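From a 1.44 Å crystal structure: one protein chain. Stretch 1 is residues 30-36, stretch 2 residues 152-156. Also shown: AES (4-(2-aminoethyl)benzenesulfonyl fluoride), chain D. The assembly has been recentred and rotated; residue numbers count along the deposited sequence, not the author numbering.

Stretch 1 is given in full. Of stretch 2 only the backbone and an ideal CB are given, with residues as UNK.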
# COMPACT_ATOMS: atom_id res chain seq x y z
N PHE A 30 -5.82 2.28 7.91
CA PHE A 30 -4.83 1.58 7.13
C PHE A 30 -4.09 2.55 6.23
O PHE A 30 -4.67 3.53 5.74
CB PHE A 30 -5.46 0.42 6.35
CG PHE A 30 -6.56 0.81 5.40
CD1 PHE A 30 -6.27 1.20 4.10
CD2 PHE A 30 -7.91 0.73 5.79
CE1 PHE A 30 -7.30 1.53 3.19
CE2 PHE A 30 -8.94 1.06 4.88
CZ PHE A 30 -8.63 1.46 3.60
N ALA A 31 -2.79 2.31 6.05
CA ALA A 31 -1.99 3.01 5.05
C ALA A 31 -2.39 2.58 3.65
O ALA A 31 -2.80 1.43 3.41
CB ALA A 31 -0.50 2.73 5.27
N THR A 32 -2.20 3.51 2.72
CA THR A 32 -2.55 3.31 1.34
C THR A 32 -1.78 4.31 0.48
O THR A 32 -0.95 5.06 1.01
CB THR A 32 -4.09 3.41 1.11
OG1 THR A 32 -4.38 3.05 -0.24
CG2 THR A 32 -4.64 4.80 1.42
N ALA A 33 -2.05 4.31 -0.83
CA ALA A 33 -1.48 5.27 -1.75
C ALA A 33 -2.26 6.58 -1.66
O ALA A 33 -3.50 6.58 -1.59
CB ALA A 33 -1.53 4.72 -3.18
N GLY A 34 -1.54 7.71 -1.72
CA GLY A 34 -2.17 9.04 -1.73
C GLY A 34 -3.12 9.22 -2.90
O GLY A 34 -4.15 9.89 -2.77
N HIS A 35 -2.77 8.64 -4.05
CA HIS A 35 -3.55 8.87 -5.27
C HIS A 35 -4.91 8.20 -5.26
O HIS A 35 -5.77 8.49 -6.11
CB HIS A 35 -2.77 8.48 -6.55
CG HIS A 35 -2.72 7.00 -6.80
ND1 HIS A 35 -1.58 6.25 -6.65
CD2 HIS A 35 -3.68 6.15 -7.25
CE1 HIS A 35 -1.84 4.99 -6.94
NE2 HIS A 35 -3.11 4.90 -7.31
N CYS A 36 -5.12 7.28 -4.32
CA CYS A 36 -6.43 6.61 -4.20
C CYS A 36 -7.53 7.58 -3.75
O CYS A 36 -8.71 7.36 -4.00
CB CYS A 36 -6.34 5.38 -3.30
SG CYS A 36 -5.40 4.03 -4.11
N UNK A 152 6.42 -0.90 1.75
CA UNK A 152 5.80 0.20 1.03
C UNK A 152 4.40 -0.14 0.60
O UNK A 152 3.90 -1.22 0.93
CB UNK A 152 6.64 0.58 -0.19
N UNK A 153 3.81 0.80 -0.11
CA UNK A 153 2.50 0.64 -0.70
C UNK A 153 2.57 0.92 -2.20
O UNK A 153 3.34 1.78 -2.64
CB UNK A 153 1.49 1.56 -0.02
N UNK A 154 1.76 0.21 -2.98
CA UNK A 154 1.86 0.31 -4.43
C UNK A 154 1.43 1.69 -4.93
O UNK A 154 0.31 2.17 -4.66
CB UNK A 154 1.01 -0.78 -5.09
N UNK A 155 2.33 2.33 -5.70
CA UNK A 155 2.07 3.66 -6.25
C UNK A 155 1.71 3.67 -7.73
O UNK A 155 0.85 4.45 -8.14
CB UNK A 155 3.30 4.55 -6.03
N UNK A 156 2.36 2.83 -8.53
CA UNK A 156 2.21 2.97 -9.97
C UNK A 156 3.09 2.02 -10.73
O UNK A 156 3.76 1.18 -10.14
CB UNK A 156 2.52 4.41 -10.40
C3 AES D . -1.90 0.55 -12.88
C2 AES D . -2.17 0.94 -11.56
C1 AES D . -1.31 0.53 -10.54
S AES D . -1.57 0.94 -8.84
O1S AES D . -0.50 1.82 -8.26
O2S AES D . -1.33 -0.71 -8.20
C6 AES D . -0.22 -0.29 -10.83
C5 AES D . 0.05 -0.68 -12.13
C4 AES D . -0.79 -0.27 -13.17
C7 AES D . -0.44 -0.73 -14.57
C8 AES D . -1.03 0.15 -15.66
N8 AES D . -0.19 0.15 -16.84

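Position 152 lies out of reach of stretch 1. Its phi/psi of 174/-177 describes an almost fully extended backbone, a conformation uncommon for residues with a CB and easy for glycine, and an ideal CB finds no atom of stretch 1 within 5.5 Å. Contact therefore sets no preference here, while the backbone angles lean toward glycine, though they do not exclude other residues. The deposited residue is G152, which makes no contact with stretch 1.

Position 153 is the one whose CA-to-CB bond points toward stretch 1. Its phi/psi of -125/146 is ordinary for a strand, and its CA is 6.1 Å from the CA of T32. The ideal CB is 4.3 Å from T32 C, 4.6 Å from A33 N and 5.4 Å from A31 C, so a side chain grows directly onto the backbone of the opposing segment. What stretch 1 offers there is mostly backbone, together with the methyl of A31, whose own CA-to-CB bond points toward stretch 2; the CA-to-CB bond of T32 points away. A compact beta-branched residue suits this surface: valine or isoleucine for the apolar contact with A31, or threonine, whose hydroxyl would be at home near backbone polar atoms, with alanine possible but reaching less far. The deposited residue is V153, with chi1 at -65° (m). Its two methyls divide the surface: V153 CG1 comes within 4.5 Å of A31 CB, an apolar contact, while V153 CG2 packs 3.6 Å from T32 O and 4.2 Å from A33 N. V153 has 57 Å² covered by stretch 1, the largest share of any residue in the pair.

At position 154 the CA-to-CB bond points sideways, and the ideal CB again has nothing of stretch 1 within 5.5 Å. Contact with stretch 1 falls to the backbone: the carbonyl O of 154 lies 3.5 Å from A33 CB and 4.2 Å from H35 CE1. The ideal CB of 154 lies 3.9 Å from AES O2S, so a side chain here starts near the ligand, and a small or beta-branched residue, polar or apolar, would be reasonable. The deposited residue is T154, chi1 -56° (m). T154 CG2 approaches AES O2S at 3.0 Å, and OG1 is hydrogen-bonded elsewhere in the structure.

Position 155 also directs its CB sideways. Its phi/psi of -103/-39 departs from the extended values of 153 and 154. The backbone O of 155 meets the imidazole obliquely, 3.0 Å from H35 CE1; although H35 ND1 is 3.4 Å from that same O of 155, the angle is too poor for a hydrogen bond. Stretch 1 sets little constraint on the side chain, because the ideal CB of 155 comes no nearer than 5.2 Å, to H35 ND1; serine, alanine, threonine or asparagine could fit as far as this contact goes. The deposited residue is S155, chi1 175° (t), whose OG is hydrogen-bonded elsewhere in the structure.

Position 156, at phi/psi 176/-177, is again nearly fully extended, and an ideal CB finds nothing of stretch 1 nearby. Glycine is the easy choice, and G156 is deposited; G156 N lies 3.0 Å from AES O1S.

Stretch 2 (152-156) GVTSG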
# COMPACT_ATOMS: atom_id res chain seq x y z
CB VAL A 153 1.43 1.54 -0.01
CG1 VAL A 153 1.24 1.12 1.45
CG2 VAL A 153 1.83 2.99 -0.08
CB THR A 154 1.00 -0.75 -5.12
OG1 THR A 154 1.40 -2.04 -4.63
CG2 THR A 154 1.19 -0.70 -6.65
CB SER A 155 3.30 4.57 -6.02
OG SER A 155 3.18 5.85 -6.64
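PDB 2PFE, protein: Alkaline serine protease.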